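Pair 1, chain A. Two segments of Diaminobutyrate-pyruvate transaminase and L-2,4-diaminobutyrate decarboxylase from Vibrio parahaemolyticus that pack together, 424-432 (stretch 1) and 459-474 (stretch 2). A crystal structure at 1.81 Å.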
# COMPACT_ATOMS: atom_id res chain seq x y z
N LEU A 424 -9.10 -25.78 7.26
CA LEU A 424 -8.46 -24.72 8.03
C LEU A 424 -9.52 -24.07 8.91
O LEU A 424 -9.96 -24.67 9.90
CB LEU A 424 -7.73 -23.72 7.13
CG LEU A 424 -6.37 -23.22 7.66
CD1 LEU A 424 -5.52 -22.71 6.54
CD2 LEU A 424 -6.56 -22.13 8.74
N SER A 425 -9.92 -22.85 8.57
CA SER A 425 -10.98 -22.19 9.37
C SER A 425 -12.21 -21.78 8.56
O SER A 425 -13.02 -20.93 9.02
CB SER A 425 -10.40 -21.03 10.20
OG SER A 425 -10.14 -19.87 9.42
N THR A 426 -12.37 -22.37 7.37
CA THR A 426 -13.58 -22.14 6.57
C THR A 426 -14.59 -23.30 6.71
O THR A 426 -14.21 -24.48 6.94
CB THR A 426 -13.30 -21.88 5.03
OG1 THR A 426 -12.78 -23.06 4.42
CG2 THR A 426 -12.34 -20.71 4.82
N VAL A 427 -15.87 -22.97 6.55
CA VAL A 427 -16.91 -23.98 6.52
C VAL A 427 -17.80 -23.71 5.31
O VAL A 427 -18.25 -22.60 5.11
CB VAL A 427 -17.73 -23.98 7.83
CG1 VAL A 427 -18.89 -24.98 7.76
CG2 VAL A 427 -16.83 -24.32 9.01
N LEU A 428 -18.07 -24.76 4.54
CA LEU A 428 -18.83 -24.68 3.31
C LEU A 428 -20.10 -25.52 3.44
O LEU A 428 -20.05 -26.72 3.72
CB LEU A 428 -17.98 -25.12 2.10
CG LEU A 428 -16.70 -24.31 1.81
CD1 LEU A 428 -15.83 -24.91 0.70
CD2 LEU A 428 -16.99 -22.81 1.49
N PHE A 429 -21.24 -24.86 3.26
CA PHE A 429 -22.53 -25.48 3.54
C PHE A 429 -23.63 -24.71 2.86
O PHE A 429 -23.38 -23.70 2.23
CB PHE A 429 -22.76 -25.49 5.06
CG PHE A 429 -23.08 -24.13 5.63
CD1 PHE A 429 -24.40 -23.79 5.97
CD2 PHE A 429 -22.07 -23.20 5.84
CE1 PHE A 429 -24.71 -22.53 6.51
CE2 PHE A 429 -22.36 -21.94 6.40
CZ PHE A 429 -23.69 -21.61 6.73
N ARG A 430 -24.85 -25.19 2.97
CA ARG A 430 -25.96 -24.50 2.35
C ARG A 430 -27.19 -24.79 3.16
O ARG A 430 -27.22 -25.78 3.89
CB ARG A 430 -26.13 -24.95 0.90
CG ARG A 430 -26.50 -26.40 0.71
CD ARG A 430 -26.83 -26.61 -0.74
NE ARG A 430 -27.05 -28.00 -1.10
CZ ARG A 430 -27.20 -28.42 -2.36
NH1 ARG A 430 -27.17 -27.55 -3.36
NH2 ARG A 430 -27.38 -29.71 -2.61
N ALA A 431 -28.17 -23.88 3.11
CA ALA A 431 -29.52 -24.18 3.59
C ALA A 431 -30.15 -25.23 2.68
O ALA A 431 -29.99 -25.19 1.46
CB ALA A 431 -30.38 -22.92 3.62
N THR A 432 -30.88 -26.16 3.28
CA THR A 432 -31.49 -27.25 2.53
C THR A 432 -33.03 -27.21 2.64
O THR A 432 -33.58 -26.57 3.55
CB THR A 432 -30.84 -28.60 2.92
OG1 THR A 432 -31.11 -29.58 1.92
CG2 THR A 432 -31.34 -29.07 4.28
N GLU A 459 -20.03 -16.63 -0.28
CA GLU A 459 -20.76 -17.52 -1.16
C GLU A 459 -19.85 -18.01 -2.24
O GLU A 459 -19.07 -17.24 -2.79
CB GLU A 459 -22.08 -16.92 -1.71
CG GLU A 459 -22.06 -16.30 -3.08
CD GLU A 459 -23.46 -16.00 -3.61
OE1 GLU A 459 -23.93 -16.70 -4.55
OE2 GLU A 459 -24.11 -15.08 -3.07
N THR A 460 -19.88 -19.31 -2.49
CA THR A 460 -19.02 -19.84 -3.54
C THR A 460 -19.71 -20.98 -4.29
O THR A 460 -20.92 -21.16 -4.18
CB THR A 460 -17.63 -20.19 -3.01
OG1 THR A 460 -16.73 -20.40 -4.11
CG2 THR A 460 -17.67 -21.43 -2.05
N ILE A 461 -18.96 -21.69 -5.12
CA ILE A 461 -19.53 -22.83 -5.81
C ILE A 461 -18.75 -24.09 -5.44
O ILE A 461 -17.53 -24.12 -5.50
CB ILE A 461 -19.61 -22.59 -7.33
CG1 ILE A 461 -20.51 -21.38 -7.62
CG2 ILE A 461 -20.12 -23.84 -8.04
CD1 ILE A 461 -19.82 -20.32 -8.49
N VAL A 462 -19.46 -25.12 -5.03
CA VAL A 462 -18.80 -26.35 -4.58
C VAL A 462 -19.51 -27.48 -5.29
O VAL A 462 -20.68 -27.73 -5.01
CB VAL A 462 -18.93 -26.56 -3.05
CG1 VAL A 462 -18.04 -27.70 -2.59
CG2 VAL A 462 -18.57 -25.29 -2.30
N ASP A 463 -18.81 -28.16 -6.20
CA ASP A 463 -19.45 -29.20 -7.01
C ASP A 463 -20.63 -28.63 -7.81
O ASP A 463 -21.71 -29.23 -7.88
CB ASP A 463 -19.94 -30.35 -6.12
CG ASP A 463 -18.81 -31.04 -5.38
OD1 ASP A 463 -17.63 -30.73 -5.65
OD2 ASP A 463 -19.10 -31.92 -4.53
N GLY A 464 -20.42 -27.45 -8.39
CA GLY A 464 -21.44 -26.81 -9.20
C GLY A 464 -22.67 -26.36 -8.43
O GLY A 464 -23.70 -26.09 -9.03
N LYS A 465 -22.56 -26.28 -7.09
CA LYS A 465 -23.68 -25.88 -6.23
C LYS A 465 -23.34 -24.58 -5.49
O LYS A 465 -22.20 -24.40 -5.09
CB LYS A 465 -24.02 -27.00 -5.26
CG LYS A 465 -24.47 -28.27 -5.98
CD LYS A 465 -25.08 -29.30 -5.06
CE LYS A 465 -24.03 -30.20 -4.44
NZ LYS A 465 -23.30 -31.01 -5.46
N THR A 466 -24.30 -23.67 -5.35
CA THR A 466 -24.06 -22.46 -4.55
C THR A 466 -23.89 -22.90 -3.09
O THR A 466 -24.73 -23.63 -2.54
CB THR A 466 -25.19 -21.40 -4.70
OG1 THR A 466 -25.09 -20.77 -5.98
CG2 THR A 466 -25.05 -20.32 -3.66
N ALA A 467 -22.77 -22.50 -2.51
CA ALA A 467 -22.47 -22.78 -1.11
C ALA A 467 -22.38 -21.45 -0.39
O ALA A 467 -21.89 -20.47 -0.95
CB ALA A 467 -21.16 -23.52 -0.98
N LEU A 468 -22.88 -21.43 0.83
CA LEU A 468 -22.54 -20.38 1.80
C LEU A 468 -21.22 -20.71 2.46
O LEU A 468 -20.85 -21.86 2.55
CB LEU A 468 -23.61 -20.30 2.88
CG LEU A 468 -25.02 -20.01 2.32
CD1 LEU A 468 -26.00 -20.25 3.43
CD2 LEU A 468 -25.11 -18.58 1.80
N LYS A 469 -20.53 -19.67 2.92
CA LYS A 469 -19.23 -19.79 3.56
C LYS A 469 -19.09 -18.96 4.83
O LYS A 469 -19.44 -17.76 4.87
CB LYS A 469 -18.09 -19.43 2.58
CG LYS A 469 -16.71 -19.38 3.23
CD LYS A 469 -15.58 -19.24 2.16
CE LYS A 469 -15.58 -17.85 1.50
NZ LYS A 469 -14.35 -17.73 0.60
N PHE A 470 -18.55 -19.61 5.86
CA PHE A 470 -18.01 -18.97 7.04
C PHE A 470 -16.48 -19.01 6.85
O PHE A 470 -15.90 -20.09 6.60
CB PHE A 470 -18.29 -19.78 8.33
CG PHE A 470 -19.75 -19.90 8.76
CD1 PHE A 470 -20.75 -19.04 8.32
CD2 PHE A 470 -20.09 -20.87 9.72
CE1 PHE A 470 -22.11 -19.18 8.81
CE2 PHE A 470 -21.40 -21.00 10.21
CZ PHE A 470 -22.41 -20.17 9.74
N THR A 471 -15.85 -17.86 7.04
CA THR A 471 -14.42 -17.76 7.28
C THR A 471 -14.22 -17.37 8.74
O THR A 471 -14.39 -16.18 9.12
CB THR A 471 -13.78 -16.76 6.30
OG1 THR A 471 -14.06 -17.21 4.97
CG2 THR A 471 -12.25 -16.71 6.48
N ILE A 472 -13.96 -18.37 9.57
CA ILE A 472 -13.84 -18.13 11.01
C ILE A 472 -12.46 -17.54 11.36
O ILE A 472 -11.42 -18.19 11.20
CB ILE A 472 -14.10 -19.39 11.85
CG1 ILE A 472 -15.41 -20.08 11.41
CG2 ILE A 472 -14.12 -19.02 13.37
CD1 ILE A 472 -15.52 -21.58 11.84
N LEU A 473 -12.46 -16.30 11.83
CA LEU A 473 -11.19 -15.66 12.17
C LEU A 473 -11.14 -15.22 13.60
O LEU A 473 -10.13 -15.37 14.25
CB LEU A 473 -10.88 -14.46 11.27
CG LEU A 473 -10.58 -14.66 9.77
CD1 LEU A 473 -10.23 -13.32 9.09
CD2 LEU A 473 -9.50 -15.73 9.52
N ASN A 474 -12.23 -14.64 14.07
CA ASN A 474 -12.29 -14.13 15.44
C ASN A 474 -12.10 -15.32 16.41
O ASN A 474 -12.87 -16.28 16.36
CB ASN A 474 -13.62 -13.42 15.66
CG ASN A 474 -13.71 -12.73 17.00
OD1 ASN A 474 -13.01 -13.07 17.96
ND2 ASN A 474 -14.60 -11.74 17.08
O HOH W 1 -27.34 -24.57 -3.30

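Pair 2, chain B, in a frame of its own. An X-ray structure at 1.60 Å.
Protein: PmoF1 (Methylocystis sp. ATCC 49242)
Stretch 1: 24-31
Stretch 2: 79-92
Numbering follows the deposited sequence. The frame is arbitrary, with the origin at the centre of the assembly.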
# COMPACT_ATOMS: atom_id res chain seq x y z
N GLU B 24 -8.32 -18.84 -9.56
CA GLU B 24 -8.20 -17.66 -10.42
C GLU B 24 -6.83 -17.57 -11.09
O GLU B 24 -5.85 -18.11 -10.59
CB GLU B 24 -8.46 -16.39 -9.60
CG GLU B 24 -9.90 -16.23 -9.13
CD GLU B 24 -10.91 -16.25 -10.26
OE1 GLU B 24 -10.59 -15.74 -11.36
OE2 GLU B 24 -12.02 -16.78 -10.05
N LYS B 25 -6.77 -16.89 -12.24
CA LYS B 25 -5.52 -16.70 -12.97
C LYS B 25 -5.14 -15.22 -13.11
O LYS B 25 -4.19 -14.88 -13.82
CB LYS B 25 -5.61 -17.34 -14.36
CG LYS B 25 -5.69 -18.86 -14.34
CD LYS B 25 -5.37 -19.45 -15.71
CE LYS B 25 -5.49 -20.96 -15.71
NZ LYS B 25 -5.54 -21.53 -17.09
N ASN B 26 -5.88 -14.34 -12.44
CA ASN B 26 -5.62 -12.90 -12.49
C ASN B 26 -5.04 -12.36 -11.19
O ASN B 26 -5.43 -12.80 -10.11
CB ASN B 26 -6.89 -12.13 -12.84
CG ASN B 26 -7.98 -12.30 -11.80
OD1 ASN B 26 -8.29 -13.42 -11.39
ND2 ASN B 26 -8.56 -11.19 -11.37
N ALA B 27 -4.13 -11.40 -11.30
CA ALA B 27 -3.57 -10.72 -10.13
C ALA B 27 -3.82 -9.22 -10.26
O ALA B 27 -4.16 -8.73 -11.34
CB ALA B 27 -2.09 -11.01 -10.01
N SER B 28 -3.64 -8.50 -9.16
CA SER B 28 -3.83 -7.06 -9.14
C SER B 28 -2.57 -6.38 -8.65
O SER B 28 -2.03 -6.75 -7.61
CB SER B 28 -5.01 -6.69 -8.23
OG SER B 28 -6.22 -7.27 -8.71
N PHE B 29 -2.11 -5.36 -9.38
CA PHE B 29 -0.87 -4.66 -9.05
C PHE B 29 -1.17 -3.29 -8.49
O PHE B 29 -2.03 -2.56 -9.01
CB PHE B 29 0.03 -4.54 -10.29
CG PHE B 29 1.17 -3.57 -10.11
CD1 PHE B 29 2.36 -3.98 -9.53
CD2 PHE B 29 1.06 -2.26 -10.54
CE1 PHE B 29 3.41 -3.10 -9.37
CE2 PHE B 29 2.11 -1.37 -10.38
CZ PHE B 29 3.29 -1.79 -9.80
N TYR B 30 -0.43 -2.94 -7.44
CA TYR B 30 -0.67 -1.75 -6.64
C TYR B 30 0.65 -1.04 -6.38
O TYR B 30 1.71 -1.66 -6.41
CB TYR B 30 -1.33 -2.13 -5.31
CG TYR B 30 -2.61 -2.93 -5.44
CD1 TYR B 30 -3.74 -2.38 -6.03
CD2 TYR B 30 -2.69 -4.22 -4.95
CE1 TYR B 30 -4.90 -3.11 -6.14
CE2 TYR B 30 -3.85 -4.96 -5.06
CZ TYR B 30 -4.95 -4.40 -5.65
OH TYR B 30 -6.12 -5.13 -5.76
N ALA B 31 0.57 0.26 -6.12
CA ALA B 31 1.76 1.07 -5.88
C ALA B 31 1.34 2.47 -5.47
O ALA B 31 0.17 2.82 -5.55
CB ALA B 31 2.64 1.12 -7.12
N LEU B 79 -2.51 3.50 -6.14
CA LEU B 79 -3.14 2.32 -6.69
C LEU B 79 -3.27 1.33 -5.54
O LEU B 79 -2.27 0.86 -5.01
CB LEU B 79 -2.34 1.72 -7.84
CG LEU B 79 -1.94 2.68 -8.98
CD1 LEU B 79 -1.30 1.90 -10.12
CD2 LEU B 79 -3.11 3.51 -9.47
N ALA B 80 -4.51 1.02 -5.15
CA ALA B 80 -4.76 0.16 -4.00
C ALA B 80 -6.06 -0.59 -4.19
O ALA B 80 -6.89 -0.19 -5.02
CB ALA B 80 -4.80 0.99 -2.71
N PRO B 81 -6.25 -1.70 -3.45
CA PRO B 81 -7.50 -2.46 -3.58
C PRO B 81 -8.73 -1.57 -3.44
O PRO B 81 -8.81 -0.77 -2.51
CB PRO B 81 -7.41 -3.46 -2.43
CG PRO B 81 -5.96 -3.65 -2.19
CD PRO B 81 -5.30 -2.34 -2.52
N GLY B 82 -9.67 -1.72 -4.36
CA GLY B 82 -10.90 -0.94 -4.35
C GLY B 82 -10.82 0.32 -5.20
O GLY B 82 -11.84 0.95 -5.47
N GLY B 83 -9.61 0.67 -5.62
CA GLY B 83 -9.38 1.86 -6.43
C GLY B 83 -8.63 1.52 -7.69
O GLY B 83 -8.64 0.38 -8.15
N ALA B 84 -7.97 2.53 -8.27
CA ALA B 84 -7.17 2.33 -9.48
C ALA B 84 -6.11 1.27 -9.26
O ALA B 84 -5.57 1.12 -8.16
CB ALA B 84 -6.53 3.65 -9.91
N TYR B 85 -5.82 0.50 -10.30
CA TYR B 85 -4.88 -0.60 -10.20
C TYR B 85 -4.53 -1.09 -11.60
O TYR B 85 -5.13 -0.65 -12.58
CB TYR B 85 -5.46 -1.75 -9.36
CG TYR B 85 -6.50 -2.56 -10.09
CD1 TYR B 85 -6.23 -3.86 -10.53
CD2 TYR B 85 -7.76 -2.04 -10.35
CE1 TYR B 85 -7.18 -4.60 -11.19
CE2 TYR B 85 -8.72 -2.78 -11.02
CZ TYR B 85 -8.43 -4.06 -11.43
OH TYR B 85 -9.38 -4.79 -12.10
N VAL B 86 -3.56 -2.00 -11.67
CA VAL B 86 -3.23 -2.66 -12.93
C VAL B 86 -3.60 -4.14 -12.81
O VAL B 86 -3.15 -4.82 -11.89
CB VAL B 86 -1.74 -2.52 -13.28
CG1 VAL B 86 -1.42 -3.22 -14.60
CG2 VAL B 86 -1.35 -1.06 -13.34
N ALA B 87 -4.43 -4.61 -13.74
CA ALA B 87 -4.80 -6.01 -13.78
C ALA B 87 -3.73 -6.81 -14.51
O ALA B 87 -3.34 -6.46 -15.62
CB ALA B 87 -6.15 -6.18 -14.46
N LEU B 88 -3.26 -7.87 -13.87
CA LEU B 88 -2.30 -8.79 -14.47
C LEU B 88 -3.03 -10.08 -14.82
O LEU B 88 -3.46 -10.81 -13.93
CB LEU B 88 -1.14 -9.07 -13.51
CG LEU B 88 -0.38 -7.84 -12.99
CD1 LEU B 88 0.77 -8.27 -12.09
CD2 LEU B 88 0.14 -6.98 -14.14
N LEU B 89 -3.19 -10.35 -16.11
CA LEU B 89 -4.01 -11.46 -16.57
C LEU B 89 -3.16 -12.66 -17.03
O LEU B 89 -2.05 -12.48 -17.54
CB LEU B 89 -4.93 -10.99 -17.70
CG LEU B 89 -5.68 -9.67 -17.45
CD1 LEU B 89 -6.47 -9.26 -18.68
CD2 LEU B 89 -6.59 -9.83 -16.25
N ASP B 90 -3.69 -13.86 -16.84
CA ASP B 90 -3.08 -15.09 -17.36
C ASP B 90 -1.67 -15.37 -16.84
O ASP B 90 -0.71 -15.41 -17.62
CB ASP B 90 -3.05 -15.04 -18.89
CG ASP B 90 -4.43 -14.85 -19.49
OD1 ASP B 90 -5.40 -15.42 -18.96
OD2 ASP B 90 -4.54 -14.13 -20.51
N ALA B 91 -1.55 -15.55 -15.53
CA ALA B 91 -0.32 -16.06 -14.92
C ALA B 91 0.20 -17.31 -15.63
O ALA B 91 -0.57 -18.23 -15.93
CB ALA B 91 -0.55 -16.35 -13.45
N LYS B 92 1.50 -17.35 -15.89
CA LYS B 92 2.14 -18.49 -16.55
C LYS B 92 2.43 -19.60 -15.54
O LYS B 92 2.53 -20.77 -15.91
CB LYS B 92 3.42 -18.06 -17.26
CG LYS B 92 3.18 -17.12 -18.43
CD LYS B 92 4.49 -16.66 -19.06
CE LYS B 92 4.28 -16.10 -20.45
NZ LYS B 92 3.41 -14.89 -20.45

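Both pairs are built on two antiparallel strands joined by narrow pairs of backbone hydrogen bonds, and 14 central residues superpose with an RMSD of 0.9 Å. The strand directions differ by 126° in pair 1 and 149° in pair 2. In pair 1, A:Val427 N donates to A:Phe470 O at 2.9 Å and A:Phe470 N returns a bond to A:Val427 O at 3.1 Å. The matching residues of pair 2 do the same: B:Ala27 N to B:Leu88 O and B:Leu88 N to B:Ala27 O, each 2.8 Å. Two residues along, the matched A:Leu468 and B:Val86 each accept from a phenylalanine N: A:Leu468 O from A:Phe429 N at 3.1 Å, and B:Val86 O from B:Phe29 N at 2.8 Å; the two phenylalanines are not themselves matched. Because these bonds use main-chain atoms, quite different side chains can be carried on the same arrangement.

The hydrogen-bonded residues place their side chains on one face of the sheet, and both proteins make that face apolar. At the first matched pairing, pair 1 sets a branched valine beside an aromatic residue, A:Val427 CB lying 4.3 Å from A:Phe470 CB. Pair 2 uses smaller residues, with B:Ala27 CB 4.1 Å from B:Leu88 CB. B:Leu88 also extends along the sheet, B:Leu88 CD1 lying 4.2 Å from B:Phe29 CB. In pair 1 the aromatic A:Phe470, at the leucine's position, meets A:Phe429 edge to face: the edge of A:Phe429 points toward the face of A:Phe470, with A:Phe429 CZ 3.6 Å from A:Phe470 CE1. A:Leu468 CB covers a face of the A:Phe429 ring, 4.2 Å from its centroid. Its counterpart, B:Val86, instead lies at the edge of a phenylalanine, with B:Val86 CG2 3.9 Å from B:Phe29 CD2. Flat rings offer both faces and edges, so aliphatic groups can pack against them in either way.

The other face is more varied. A:Leu428 contributes a branched aliphatic side chain to it, A:Leu428 CD2 lying 3.7 Å from A:Lys469 CB and A:Leu428 CD1 4.1 Å from A:Val462 CG2. The lysine suits this place because its aliphatic stem packs here while its end leads away to a hydrogen bond elsewhere in the structure. At the matching positions B:Ser28 and B:Ala87 are compact, and B:Ser28 OG lies 3.8 Å from B:Tyr85 CE1.

A:Arg430 and B:Tyr30 match in backbone but diverge in side chain, their centres lying 5.0 Å apart. The arginine presents a flat guanidinium to A:Lys465, with A:Lys465 CD 3.2 Å from A:Arg430 NH1. A water accepts from A:Arg430 NH1 at 3.0 Å and donates to A:Thr466 O at 2.9 Å, giving the charged group a polar link to the opposing backbone. The tyrosine uses an apolar surface instead: B:Pro81 CD sits 3.6 Å from the B:Tyr30 ring centroid, almost on the ring normal. The C-H groups of the puckered proline ring suit a CH-pi contact with the face of an aromatic ring.

At the other end, both matched residues accept a backbone bond, A:Ser425 O from A:Ile472 N at 2.8 Å and B:Lys25 O from B:Ala91 N at 3.2 Å; the serine adds a second link, A:Ser425 OG donating to A:Ile472 O at 2.8 Å, whereas the end of the lysine side chain leads away.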